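Local coordinates for stage II sporulation protein SA (Bacillus subtilis, PDB 3O6Q), which acts as the toxin of a type II toxin-antitoxin system, causing cell death with holes in the peptidoglycan layer unless the antitoxin SpoIISB neutralises it, at residues A[20-25]-A[129-134]; A[39-44]-A[143-148]; A[43-48]-A[113-118]; A[54-59]-A[136-141]; A[108-113]-A[121-126]. All blocks are in the same frame, centred on the assembly; numbering follows the deposited sequence.

How the contacts relate
Contacts 1, 2, 4 and 5 are buried in this probably cytoplasmic part of the toxin, contact 5 nearest its centre (about 4 Å between centres), whereas contact 3 is only partly buried. Helix 132-148 serves three of the five: its N-terminal end is tied to helix 7-35 by a salt bridge, hydrogen bonds and a Tyr-Phe stack in contact 1, its middle packs by purely apolar contacts on helix 45-61 in contact 4, and its C-terminal end meets strand 38-42 through one phenol bond in contact 2. Contact 5 is backbone pairing of the central hairpin, on which Leu-56 and Phe-138 of contact 4 rest. Contact 3 sets the start of helix 45-61 against the hairpin turn.

Contact 1: residues A[20-25]-A[129-134]; sequences HMYLNR and IVTEFD
Asp-134 OD2 is gripped from two directions: Tyr-22 OH donates to its syn side across 2.6 Å, and the Thr-131 backbone N meets its anti lone pair at 2.8 Å. Tyr-22 OH also hydrogen-bonds to Thr-131 OG1 at 2.8 Å. Thr-131 is the N-cap of helix 132-148. Its OG1 accepts from Phe-133 N, and with the Asp-134 bond this completes a capping box, so the Tyr-22 phenol binds both side chains of the cap. Behind the hydroxyl, the Tyr-22 ring stacks face-to-face with Phe-133, centroids 4.5 Å apart and planes at 17°. Phe-133 CB lies over that face of the Tyr-22 ring, toward its rim, a CH-pi contact 3.6 Å from the centroid. Arg-25 arrives with an extended chain from CG to NE, and its guanidinium holds Ile-129 O end-on with NH1 and NH2, each at 2.9 Å. Arg-25 NH1 also makes a salt bridge to Asp-134 OD1 at 3.0 Å, OD1 lying 28° out of the guanidinium plane. SE of Met-21, a selenomethionine, crosses over Ile-129 CB. Leu-23 of the second subunit packs on Phe-133. With Arg-25 and Tyr-22 both directed at one buried carboxylate, Asp-134 is probably favoured in its charged form, its oxygens divided between donors of the cap and of helix 7-35.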
# COMPACT_ATOMS: atom_id res chain seq x y z
N HIS A 20 13.35 -5.36 3.00
CA HIS A 20 12.80 -6.70 3.00
C HIS A 20 11.47 -6.74 3.68
O HIS A 20 10.48 -7.26 3.13
CB HIS A 20 13.75 -7.67 3.69
CG HIS A 20 14.70 -8.33 2.76
ND1 HIS A 20 16.04 -8.04 2.74
CD2 HIS A 20 14.50 -9.29 1.82
CE1 HIS A 20 16.64 -8.80 1.84
NE2 HIS A 20 15.73 -9.56 1.26
N MSE A 21 11.43 -6.18 4.87
CA MSE A 21 10.24 -6.24 5.68
C MSE A 21 9.05 -5.59 5.03
O MSE A 21 7.97 -6.16 5.04
CB MSE A 21 10.50 -5.57 7.01
CG MSE A 21 9.42 -5.71 8.02
SE MSE A 21 9.93 -4.56 9.51
CE MSE A 21 10.93 -5.95 10.49
N TYR A 22 9.22 -4.39 4.47
CA TYR A 22 8.11 -3.70 3.88
C TYR A 22 7.79 -4.20 2.48
O TYR A 22 6.65 -4.11 2.04
CB TYR A 22 8.29 -2.19 4.02
CG TYR A 22 8.11 -1.76 5.47
CD1 TYR A 22 6.87 -1.90 6.09
CD2 TYR A 22 9.19 -1.30 6.23
CE1 TYR A 22 6.70 -1.56 7.44
CE2 TYR A 22 9.02 -0.95 7.58
CZ TYR A 22 7.77 -1.08 8.18
OH TYR A 22 7.60 -0.73 9.51
N LEU A 23 8.76 -4.77 1.77
CA LEU A 23 8.42 -5.53 0.58
C LEU A 23 7.55 -6.73 0.94
O LEU A 23 6.52 -6.96 0.29
CB LEU A 23 9.66 -5.98 -0.17
CG LEU A 23 9.44 -6.89 -1.40
CD1 LEU A 23 8.57 -6.26 -2.42
CD2 LEU A 23 10.77 -7.31 -1.98
N ASN A 24 7.93 -7.48 1.98
CA ASN A 24 7.12 -8.65 2.42
C ASN A 24 5.71 -8.26 2.88
O ASN A 24 4.70 -8.91 2.52
CB ASN A 24 7.80 -9.45 3.55
CG ASN A 24 9.07 -10.17 3.10
OD1 ASN A 24 9.29 -10.40 1.91
ND2 ASN A 24 9.90 -10.57 4.08
N ARG A 25 5.63 -7.21 3.68
CA ARG A 25 4.34 -6.81 4.22
C ARG A 25 3.47 -6.30 3.07
O ARG A 25 2.28 -6.54 3.06
CB ARG A 25 4.51 -5.76 5.31
CG ARG A 25 5.09 -6.30 6.55
CD ARG A 25 5.15 -5.28 7.69
NE ARG A 25 5.69 -5.87 8.90
CZ ARG A 25 6.05 -5.18 9.98
NH1 ARG A 25 5.97 -3.85 10.03
NH2 ARG A 25 6.53 -5.85 11.02
N ILE A 129 9.41 -4.68 14.13
CA ILE A 129 9.36 -3.24 13.84
C ILE A 129 8.02 -2.78 13.29
O ILE A 129 7.47 -3.44 12.43
CB ILE A 129 10.46 -2.88 12.83
CG1 ILE A 129 11.79 -2.67 13.56
CG2 ILE A 129 10.15 -1.66 12.08
CD1 ILE A 129 13.00 -2.70 12.62
N VAL A 130 7.50 -1.67 13.80
CA VAL A 130 6.38 -0.97 13.18
C VAL A 130 6.70 0.52 13.06
O VAL A 130 7.18 1.13 13.99
CB VAL A 130 5.02 -1.01 13.96
CG1 VAL A 130 4.19 -2.23 13.61
CG2 VAL A 130 5.23 -0.91 15.46
N THR A 131 6.38 1.10 11.91
CA THR A 131 6.72 2.50 11.61
C THR A 131 5.54 3.16 10.91
O THR A 131 4.47 2.56 10.75
CB THR A 131 7.93 2.54 10.64
OG1 THR A 131 7.52 2.03 9.37
CG2 THR A 131 9.08 1.73 11.13
N GLU A 132 5.75 4.39 10.44
CA GLU A 132 4.84 5.06 9.53
C GLU A 132 4.40 4.25 8.28
O GLU A 132 3.29 4.45 7.80
CB GLU A 132 5.43 6.40 9.10
CG GLU A 132 6.65 6.32 8.26
CD GLU A 132 7.85 5.67 8.90
OE1 GLU A 132 8.21 5.94 10.08
OE2 GLU A 132 8.49 4.89 8.17
N PHE A 133 5.22 3.32 7.78
CA PHE A 133 4.79 2.46 6.70
C PHE A 133 3.56 1.71 7.12
O PHE A 133 2.59 1.53 6.36
CB PHE A 133 5.88 1.45 6.34
CG PHE A 133 6.99 1.99 5.44
CD1 PHE A 133 8.11 2.64 6.00
CD2 PHE A 133 6.94 1.81 4.06
CE1 PHE A 133 9.18 3.12 5.18
CE2 PHE A 133 7.97 2.29 3.21
CZ PHE A 133 9.11 2.94 3.78
N ASP A 134 3.57 1.25 8.36
CA ASP A 134 2.43 0.53 8.88
C ASP A 134 1.24 1.43 9.13
O ASP A 134 0.12 1.07 8.85
CB ASP A 134 2.87 -0.23 10.11
CG ASP A 134 4.06 -1.09 9.81
OD1 ASP A 134 3.90 -2.01 9.00
OD2 ASP A 134 5.18 -0.82 10.31

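Contact 2: residues A[39-44]-A[143-148]; sequences HVYYGS and SIYDLV
The Tyr-145 ring overlaps the backbone of His-39 to Tyr-41 with its outer rim, the carbonyl oxygens of His-39 and Tyr-41 lying at its edge, near the ring plane. CG is anti to the backbone N (chi1 -169°), and the phenol end reaches the strand, where OH donates to Tyr-41 O at 2.6 Å. The donor sits in the carbonyl plane on a lone pair, with a C=O...donor angle of 119°. Tyr-41 N is 2.8 Å from Tyr-145 OH, and Tyr-41 CB lies 3.5 Å from the same oxygen. One turn further along, Val-148 CG1 meets Val-40 CG2 at 3.2 Å, a separation short enough for its exact value to be doubtful. Tyr-48 packs edge-to-face with Tyr-145 from helix 45-61. The axes of strand 39-42 and helix 143-148 pass 9.3 Å apart, their directions 71° apart. Strand 38-42 pairs with an antiparallel strand of another protein's chain, probably the antitoxin, so this is a helix laid against an intermolecular sheet at the edge of the toxin domain.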
# COMPACT_ATOMS: atom_id res chain seq x y z
N HIS A 39 -14.99 -8.76 4.82
CA HIS A 39 -16.25 -8.91 5.55
C HIS A 39 -16.67 -7.53 6.10
O HIS A 39 -16.02 -6.98 6.98
CB HIS A 39 -16.04 -9.87 6.72
CG HIS A 39 -15.64 -11.26 6.30
ND1 HIS A 39 -16.41 -12.37 6.59
CD2 HIS A 39 -14.56 -11.72 5.62
CE1 HIS A 39 -15.81 -13.45 6.12
NE2 HIS A 39 -14.69 -13.08 5.52
N VAL A 40 -17.76 -6.98 5.57
CA VAL A 40 -18.19 -5.61 5.94
C VAL A 40 -19.37 -5.57 6.91
O VAL A 40 -20.46 -6.01 6.58
CB VAL A 40 -18.54 -4.79 4.71
CG1 VAL A 40 -19.07 -3.45 5.10
CG2 VAL A 40 -17.28 -4.66 3.82
N TYR A 41 -19.12 -5.06 8.11
CA TYR A 41 -20.11 -4.91 9.19
C TYR A 41 -20.59 -3.47 9.19
O TYR A 41 -19.78 -2.54 9.17
CB TYR A 41 -19.49 -5.21 10.56
CG TYR A 41 -19.05 -6.64 10.78
CD1 TYR A 41 -19.60 -7.40 11.79
CD2 TYR A 41 -18.10 -7.23 9.98
CE1 TYR A 41 -19.20 -8.71 12.00
CE2 TYR A 41 -17.70 -8.55 10.17
CZ TYR A 41 -18.26 -9.27 11.18
OH TYR A 41 -17.86 -10.56 11.39
N TYR A 42 -21.91 -3.30 9.21
CA TYR A 42 -22.54 -1.98 9.28
C TYR A 42 -23.83 -2.06 10.12
O TYR A 42 -24.26 -3.14 10.53
CB TYR A 42 -22.88 -1.48 7.86
CG TYR A 42 -23.94 -2.34 7.22
CD1 TYR A 42 -25.29 -2.11 7.49
CD2 TYR A 42 -23.61 -3.43 6.42
CE1 TYR A 42 -26.30 -2.91 6.94
CE2 TYR A 42 -24.60 -4.24 5.87
CZ TYR A 42 -25.95 -3.98 6.13
OH TYR A 42 -26.93 -4.77 5.59
N GLY A 43 -24.45 -0.91 10.35
CA GLY A 43 -25.70 -0.82 11.10
C GLY A 43 -25.60 0.05 12.33
O GLY A 43 -26.60 0.46 12.88
N SER A 44 -24.39 0.35 12.75
CA SER A 44 -24.16 1.14 13.93
C SER A 44 -22.67 1.40 14.06
O SER A 44 -21.87 0.82 13.35
CB SER A 44 -24.65 0.40 15.17
OG SER A 44 -23.86 -0.76 15.38
N SER A 143 -9.61 3.04 4.98
CA SER A 143 -10.20 3.76 3.84
C SER A 143 -10.89 2.82 2.88
O SER A 143 -12.01 3.10 2.45
CB SER A 143 -9.17 4.63 3.12
OG SER A 143 -8.75 5.69 3.98
N ILE A 144 -10.26 1.69 2.58
CA ILE A 144 -10.89 0.68 1.75
C ILE A 144 -12.16 0.17 2.39
O ILE A 144 -13.16 -0.02 1.73
CB ILE A 144 -9.96 -0.50 1.50
CG1 ILE A 144 -8.73 -0.02 0.69
CG2 ILE A 144 -10.72 -1.63 0.79
CD1 ILE A 144 -7.48 -0.85 0.93
N TYR A 145 -12.16 -0.02 3.70
CA TYR A 145 -13.38 -0.44 4.39
C TYR A 145 -14.53 0.52 4.14
O TYR A 145 -15.64 0.10 3.78
CB TYR A 145 -13.15 -0.58 5.89
CG TYR A 145 -14.26 -1.25 6.66
CD1 TYR A 145 -14.32 -2.64 6.78
CD2 TYR A 145 -15.24 -0.50 7.31
CE1 TYR A 145 -15.32 -3.26 7.51
CE2 TYR A 145 -16.23 -1.11 8.05
CZ TYR A 145 -16.25 -2.50 8.14
OH TYR A 145 -17.28 -3.07 8.82
N ASP A 146 -14.27 1.81 4.29
CA ASP A 146 -15.33 2.81 4.11
C ASP A 146 -15.84 2.80 2.67
O ASP A 146 -17.05 2.88 2.43
CB ASP A 146 -14.81 4.18 4.43
CG ASP A 146 -15.94 5.19 4.60
OD1 ASP A 146 -16.73 5.41 3.65
OD2 ASP A 146 -16.06 5.77 5.70
N LEU A 147 -14.92 2.67 1.72
CA LEU A 147 -15.27 2.71 0.30
C LEU A 147 -16.09 1.51 -0.15
O LEU A 147 -16.80 1.59 -1.13
CB LEU A 147 -14.02 2.78 -0.56
CG LEU A 147 -13.34 4.14 -0.50
CD1 LEU A 147 -11.92 4.01 -1.07
CD2 LEU A 147 -14.17 5.19 -1.22
N VAL A 148 -15.97 0.40 0.57
CA VAL A 148 -16.66 -0.80 0.23
C VAL A 148 -18.11 -0.79 0.75
O VAL A 148 -18.94 -1.57 0.28
CB VAL A 148 -15.88 -2.00 0.73
CG1 VAL A 148 -16.80 -3.13 1.05
CG2 VAL A 148 -14.83 -2.40 -0.31

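Contact 3: residues A[43-48]-A[113-118]; sequences GSIDAY and FTIETQ
Ile-45, in the first turn of helix 45-61, packs on the type II' beta turn that joins strands 108-115 and 118-125 into a hairpin. Its CB, directed toward the turn, carries two branches that part company. CG2, anti to the backbone N, enters between Ile-115 and Gln-118: Ile-45 CG2 lies 4.0 Å from Ile-115 CG2 and 3.2 Å from Gln-118 OE1, with Gln-118 CB and CG beside it. Ile-45 CG1 takes the other branch, beside the backbone N (chi1 -66°), and meets Glu-116 OE1 at 3.8 Å. At the tip, Ile-45 CD1 touches the same carboxylate oxygen and approaches Thr-117 OG1, 4.1 Å away. All four turn residues, Ile-115 to Gln-118, touch the Ile-45 side chain, without any hydrogen bond across the contact. Ser-44, the N-cap, fixes the start of the helix by accepting from Ala-47 N at 165°. Tyr-120 of strand 118-125 also touches Ile-45. One turn on, the hydrocarbon contact continues at Tyr-48, where ring atom CD2 meets Ile-115 CD1 at 3.6 Å.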
# COMPACT_ATOMS: atom_id res chain seq x y z
N GLY A 43 -24.45 -0.91 10.35
CA GLY A 43 -25.70 -0.82 11.10
C GLY A 43 -25.60 0.05 12.33
O GLY A 43 -26.60 0.46 12.88
N SER A 44 -24.39 0.35 12.75
CA SER A 44 -24.16 1.14 13.93
C SER A 44 -22.67 1.40 14.06
O SER A 44 -21.87 0.82 13.35
CB SER A 44 -24.65 0.40 15.17
OG SER A 44 -23.86 -0.76 15.38
N ILE A 45 -22.32 2.25 15.02
CA ILE A 45 -20.94 2.57 15.29
C ILE A 45 -20.17 1.31 15.72
O ILE A 45 -19.07 1.05 15.22
CB ILE A 45 -20.84 3.71 16.31
CG1 ILE A 45 -21.41 5.00 15.73
CG2 ILE A 45 -19.36 3.98 16.69
CD1 ILE A 45 -21.77 6.07 16.80
N ASP A 46 -20.77 0.50 16.59
CA ASP A 46 -20.13 -0.74 17.07
C ASP A 46 -19.93 -1.80 15.98
O ASP A 46 -18.89 -2.47 15.98
CB ASP A 46 -20.91 -1.34 18.25
CG ASP A 46 -20.88 -0.46 19.50
OD1 ASP A 46 -19.88 0.29 19.70
OD2 ASP A 46 -21.85 -0.55 20.30
N ALA A 47 -20.87 -1.95 15.05
CA ALA A 47 -20.69 -2.89 13.94
C ALA A 47 -19.51 -2.42 13.09
O ALA A 47 -18.60 -3.21 12.77
CB ALA A 47 -21.92 -3.01 13.09
N TYR A 48 -19.56 -1.15 12.71
CA TYR A 48 -18.48 -0.55 11.95
C TYR A 48 -17.16 -0.78 12.67
O TYR A 48 -16.19 -1.21 12.06
CB TYR A 48 -18.73 0.96 11.77
CG TYR A 48 -17.92 1.60 10.65
CD1 TYR A 48 -18.51 1.89 9.42
CD2 TYR A 48 -16.58 1.88 10.80
CE1 TYR A 48 -17.79 2.47 8.35
CE2 TYR A 48 -15.85 2.46 9.75
CZ TYR A 48 -16.46 2.75 8.52
OH TYR A 48 -15.75 3.33 7.47
N PHE A 113 -8.31 7.54 15.93
CA PHE A 113 -9.23 7.23 14.88
C PHE A 113 -10.65 7.49 15.37
O PHE A 113 -10.99 7.20 16.52
CB PHE A 113 -9.02 5.76 14.51
CG PHE A 113 -9.93 5.26 13.46
CD1 PHE A 113 -9.82 5.74 12.19
CD2 PHE A 113 -10.87 4.30 13.74
CE1 PHE A 113 -10.62 5.27 11.19
CE2 PHE A 113 -11.71 3.82 12.75
CZ PHE A 113 -11.59 4.30 11.47
N THR A 114 -11.48 8.05 14.49
CA THR A 114 -12.84 8.49 14.86
C THR A 114 -13.90 7.94 13.91
O THR A 114 -13.82 8.15 12.71
CB THR A 114 -12.91 10.03 14.88
OG1 THR A 114 -11.83 10.52 15.66
CG2 THR A 114 -14.20 10.53 15.47
N ILE A 115 -14.87 7.21 14.46
CA ILE A 115 -16.04 6.73 13.72
C ILE A 115 -17.24 7.55 14.18
O ILE A 115 -17.64 7.49 15.36
CB ILE A 115 -16.35 5.22 13.95
CG1 ILE A 115 -15.11 4.34 13.63
CG2 ILE A 115 -17.64 4.81 13.14
CD1 ILE A 115 -15.27 2.82 14.02
N GLU A 116 -17.79 8.30 13.24
CA GLU A 116 -18.86 9.25 13.51
C GLU A 116 -18.52 10.16 14.70
O GLU A 116 -17.74 11.09 14.54
CB GLU A 116 -20.21 8.53 13.64
CG GLU A 116 -20.73 8.07 12.29
CD GLU A 116 -21.97 7.20 12.39
OE1 GLU A 116 -22.82 7.49 13.27
OE2 GLU A 116 -22.10 6.24 11.59
N THR A 117 -19.08 9.89 15.88
CA THR A 117 -18.82 10.70 17.05
C THR A 117 -17.90 9.99 18.06
O THR A 117 -17.59 10.54 19.11
CB THR A 117 -20.14 11.08 17.78
OG1 THR A 117 -20.85 9.88 18.12
CG2 THR A 117 -21.05 11.98 16.92
N GLN A 118 -17.48 8.76 17.75
CA GLN A 118 -16.80 7.93 18.73
C GLN A 118 -15.31 7.86 18.47
O GLN A 118 -14.88 7.67 17.33
CB GLN A 118 -17.41 6.53 18.75
CG GLN A 118 -18.71 6.47 19.57
CD GLN A 118 -19.03 5.07 20.11
OE1 GLN A 118 -18.39 4.07 19.75
NE2 GLN A 118 -20.05 5.01 20.97

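Contact 4: residues A[54-59]-A[136-141]; sequences KLLKTY and LLFTSL
This is an apolar helix-to-helix contact in the buried interior of the domain, joining helix 45-61 to helix 132-148. The axes of segments 54-59 and 136-141 come within 10.2 Å, their N-to-C directions 139° apart, and no hydrogen bond passes between them. Leu-141 gives the largest share. From CG, anti to the carbonyl carbon (chi1 -80°), its CD2 stands over the centre of the Tyr-59 ring in a CH-pi contact, 3.7 Å from the centroid and 13° off the ring normal, while Leu-141 CD1 lies 3.7 Å from Tyr-59 CG. Next to it, Leu-56 CD2 meets Phe-138 CD1 at 3.7 Å. Leu-56 O lies in the plane of the Phe-138 ring, 3.6 Å from CE1 at its edge. Leu-55 adds CD2, which approaches Leu-141 O at 3.6 Å. Tyr-59 also packs on Leu-32 and Leu-33 of helix 7-35, while Leu-56 and Phe-138 both turn to Ala-67 of strand 66-71 and onto strand 118-125, placing the two helices between the sheet and helix 7-35.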
# COMPACT_ATOMS: atom_id res chain seq x y z
N LYS A 54 -11.71 -6.35 12.65
CA LYS A 54 -11.46 -7.70 12.06
C LYS A 54 -10.60 -7.64 10.81
O LYS A 54 -9.84 -8.57 10.52
CB LYS A 54 -12.76 -8.46 11.73
CG LYS A 54 -13.59 -8.82 12.95
CD LYS A 54 -14.50 -10.01 12.75
CE LYS A 54 -15.11 -10.48 14.10
NZ LYS A 54 -16.01 -11.67 13.97
N LEU A 55 -10.71 -6.53 10.09
CA LEU A 55 -9.96 -6.33 8.87
C LEU A 55 -8.50 -6.08 9.20
O LEU A 55 -7.60 -6.67 8.61
CB LEU A 55 -10.54 -5.13 8.13
CG LEU A 55 -9.92 -4.84 6.77
CD1 LEU A 55 -9.99 -6.06 5.88
CD2 LEU A 55 -10.59 -3.56 6.14
N LEU A 56 -8.28 -5.18 10.15
CA LEU A 56 -6.92 -4.91 10.61
C LEU A 56 -6.31 -6.23 11.08
O LEU A 56 -5.22 -6.56 10.68
CB LEU A 56 -6.89 -3.85 11.72
CG LEU A 56 -7.46 -2.45 11.41
CD1 LEU A 56 -7.28 -1.57 12.59
CD2 LEU A 56 -6.80 -1.82 10.25
N LYS A 57 -7.03 -6.99 11.87
CA LYS A 57 -6.53 -8.26 12.36
C LYS A 57 -6.23 -9.28 11.27
O LYS A 57 -5.24 -9.99 11.36
CB LYS A 57 -7.47 -8.86 13.38
CG LYS A 57 -7.22 -8.28 14.76
CD LYS A 57 -8.30 -8.57 15.75
CE LYS A 57 -7.98 -7.84 17.04
NZ LYS A 57 -9.13 -7.93 17.96
N THR A 58 -7.02 -9.32 10.22
CA THR A 58 -6.79 -10.25 9.13
C THR A 58 -5.39 -10.03 8.52
O THR A 58 -4.64 -10.97 8.25
CB THR A 58 -7.91 -10.11 8.06
OG1 THR A 58 -9.15 -10.56 8.64
CG2 THR A 58 -7.57 -10.89 6.80
N TYR A 59 -5.05 -8.78 8.35
CA TYR A 59 -3.80 -8.39 7.75
C TYR A 59 -2.63 -8.51 8.71
O TYR A 59 -1.58 -9.06 8.36
CB TYR A 59 -3.94 -6.96 7.18
CG TYR A 59 -4.64 -6.96 5.83
CD1 TYR A 59 -6.01 -7.24 5.72
CD2 TYR A 59 -3.91 -6.77 4.65
CE1 TYR A 59 -6.63 -7.27 4.45
CE2 TYR A 59 -4.54 -6.77 3.39
CZ TYR A 59 -5.87 -7.04 3.30
OH TYR A 59 -6.42 -7.08 2.02
N LEU A 136 0.62 3.80 7.21
CA LEU A 136 0.09 3.99 5.86
C LEU A 136 -0.73 2.79 5.42
O LEU A 136 -1.82 2.96 4.92
CB LEU A 136 1.22 4.30 4.89
CG LEU A 136 1.83 5.71 5.12
CD1 LEU A 136 3.08 6.04 4.25
CD2 LEU A 136 0.73 6.80 4.94
N LEU A 137 -0.22 1.59 5.65
CA LEU A 137 -0.93 0.39 5.23
C LEU A 137 -2.19 0.24 6.04
O LEU A 137 -3.27 -0.03 5.51
CB LEU A 137 -0.07 -0.86 5.40
CG LEU A 137 1.04 -1.02 4.36
CD1 LEU A 137 1.95 -2.14 4.81
CD2 LEU A 137 0.44 -1.26 2.96
N PHE A 138 -2.09 0.38 7.35
CA PHE A 138 -3.25 0.11 8.14
C PHE A 138 -4.31 1.18 8.02
O PHE A 138 -5.48 0.85 8.08
CB PHE A 138 -2.87 -0.26 9.57
CG PHE A 138 -2.36 -1.69 9.66
CD1 PHE A 138 -3.24 -2.73 9.88
CD2 PHE A 138 -1.05 -1.99 9.39
CE1 PHE A 138 -2.80 -4.04 9.89
CE2 PHE A 138 -0.61 -3.30 9.39
CZ PHE A 138 -1.48 -4.32 9.63
N THR A 139 -3.93 2.45 7.78
CA THR A 139 -4.94 3.46 7.52
C THR A 139 -5.55 3.31 6.13
O THR A 139 -6.72 3.51 5.95
CB THR A 139 -4.47 4.89 7.80
OG1 THR A 139 -3.38 5.28 6.92
CG2 THR A 139 -4.09 4.98 9.23
N SER A 140 -4.75 2.94 5.14
CA SER A 140 -5.27 2.55 3.83
C SER A 140 -6.41 1.58 3.92
O SER A 140 -7.40 1.71 3.21
CB SER A 140 -4.18 1.89 3.00
OG SER A 140 -3.22 2.89 2.65
N LEU A 141 -6.28 0.61 4.80
CA LEU A 141 -7.31 -0.42 4.92
C LEU A 141 -8.63 0.13 5.49
O LEU A 141 -9.71 -0.26 5.08
CB LEU A 141 -6.81 -1.55 5.84
CG LEU A 141 -5.88 -2.62 5.32
CD1 LEU A 141 -5.37 -3.37 6.56
CD2 LEU A 141 -6.65 -3.57 4.36

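Contact 5: residues A[108-113]-A[121-126]; sequences VVLIPF and VIKLTS
The beta hairpin of strands 108-115 and 118-125 is the central pair of the antiparallel sheet. Segments 108-113 and 121-125 run at 164° with axes 4.4 Å apart. Val-109 and Leu-124 form a hydrogen-bonded pair, with Val-109 N to Leu-124 O at 2.8 Å and Leu-124 N to Val-109 O at 2.9 Å, both nearly straight at 169°. The Ile-111 and Ile-122 pair is also hydrogen-bonded but more bent: Ile-111 N reaches Ile-122 O at 3.1 Å, and Ile-122 N donates to Ile-111 O. These four side chains share one face, where Ile-111 CD1 meets Leu-124 CD1 at 4.1 Å and Ile-122 CD1 touches Phe-113 CG. On the other face Lys-123 CG, anti to the backbone N (chi1 -176°), lies 3.6 Å from Leu-110 CD2, the two chains side by side, and Leu-110 CB packs on Val-121 CG1. Helix 132-148 covers the Ile-111, Ile-122 and Leu-124 face through Tyr-135, Thr-142 and Phe-138. Helix 88-96 covers Leu-110 and Pro-112, and strand 66-71 flanks strand 118-125.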
# COMPACT_ATOMS: atom_id res chain seq x y z
N VAL A 108 5.81 0.43 18.75
CA VAL A 108 4.41 0.84 18.95
C VAL A 108 4.06 2.04 18.03
O VAL A 108 4.81 3.00 17.96
CB VAL A 108 4.12 1.28 20.45
CG1 VAL A 108 2.64 1.60 20.67
CG2 VAL A 108 4.58 0.23 21.45
N VAL A 109 2.94 1.95 17.34
CA VAL A 109 2.33 3.08 16.67
C VAL A 109 0.90 3.19 17.19
O VAL A 109 0.18 2.21 17.19
CB VAL A 109 2.25 2.86 15.18
CG1 VAL A 109 1.86 4.11 14.49
CG2 VAL A 109 3.58 2.39 14.66
N LEU A 110 0.51 4.36 17.70
CA LEU A 110 -0.87 4.60 18.17
C LEU A 110 -1.45 5.74 17.34
O LEU A 110 -0.87 6.81 17.24
CB LEU A 110 -0.93 4.94 19.64
CG LEU A 110 -0.27 3.92 20.58
CD1 LEU A 110 -0.28 4.52 21.98
CD2 LEU A 110 -0.90 2.52 20.52
N ILE A 111 -2.62 5.46 16.75
CA ILE A 111 -3.20 6.27 15.68
C ILE A 111 -4.61 6.62 16.09
O ILE A 111 -5.49 5.76 16.12
CB ILE A 111 -3.25 5.48 14.38
CG1 ILE A 111 -1.93 4.78 14.09
CG2 ILE A 111 -3.58 6.39 13.22
CD1 ILE A 111 -1.99 3.87 12.84
N PRO A 112 -4.83 7.88 16.47
CA PRO A 112 -6.19 8.26 16.86
C PRO A 112 -7.13 8.09 15.67
O PRO A 112 -6.81 8.47 14.55
CB PRO A 112 -6.07 9.74 17.27
CG PRO A 112 -4.63 9.90 17.69
CD PRO A 112 -3.83 8.90 16.86
N PHE A 113 -8.31 7.54 15.93
CA PHE A 113 -9.23 7.23 14.88
C PHE A 113 -10.65 7.49 15.37
O PHE A 113 -10.99 7.20 16.52
CB PHE A 113 -9.02 5.76 14.51
CG PHE A 113 -9.93 5.26 13.46
CD1 PHE A 113 -9.82 5.74 12.19
CD2 PHE A 113 -10.87 4.30 13.74
CE1 PHE A 113 -10.62 5.27 11.19
CE2 PHE A 113 -11.71 3.82 12.75
CZ PHE A 113 -11.59 4.30 11.47
N VAL A 121 -8.46 4.35 19.08
CA VAL A 121 -7.06 4.41 18.74
C VAL A 121 -6.71 3.08 18.12
O VAL A 121 -6.99 2.05 18.68
CB VAL A 121 -6.19 4.73 19.99
CG1 VAL A 121 -4.73 4.55 19.70
CG2 VAL A 121 -6.44 6.14 20.44
N ILE A 122 -6.19 3.11 16.90
CA ILE A 122 -5.67 1.92 16.29
C ILE A 122 -4.28 1.67 16.89
O ILE A 122 -3.35 2.44 16.66
CB ILE A 122 -5.54 2.09 14.75
CG1 ILE A 122 -6.90 2.34 14.09
CG2 ILE A 122 -4.95 0.81 14.12
CD1 ILE A 122 -6.75 3.10 12.75
N LYS A 123 -4.15 0.59 17.66
CA LYS A 123 -2.88 0.17 18.22
C LYS A 123 -2.15 -0.81 17.33
O LYS A 123 -2.65 -1.91 17.12
CB LYS A 123 -3.12 -0.50 19.57
CG LYS A 123 -1.87 -0.92 20.34
CD LYS A 123 -2.25 -1.38 21.74
CE LYS A 123 -1.05 -1.94 22.51
NZ LYS A 123 -1.42 -2.59 23.83
N LEU A 124 -0.97 -0.44 16.86
CA LEU A 124 -0.04 -1.36 16.17
C LEU A 124 1.24 -1.60 16.97
O LEU A 124 2.00 -0.66 17.25
CB LEU A 124 0.39 -0.79 14.83
CG LEU A 124 -0.72 -0.29 13.88
CD1 LEU A 124 -0.07 0.26 12.65
CD2 LEU A 124 -1.75 -1.38 13.55
N THR A 125 1.50 -2.86 17.31
CA THR A 125 2.76 -3.26 17.95
C THR A 125 3.42 -4.42 17.23
O THR A 125 2.79 -5.13 16.45
CB THR A 125 2.55 -3.74 19.39
OG1 THR A 125 1.80 -4.96 19.34
CG2 THR A 125 1.84 -2.67 20.22
N SER A 126 4.70 -4.65 17.52
CA SER A 126 5.47 -5.66 16.83
C SER A 126 6.67 -6.00 17.67
O SER A 126 7.27 -5.13 18.28
CB SER A 126 5.91 -5.13 15.46
OG SER A 126 6.63 -6.08 14.72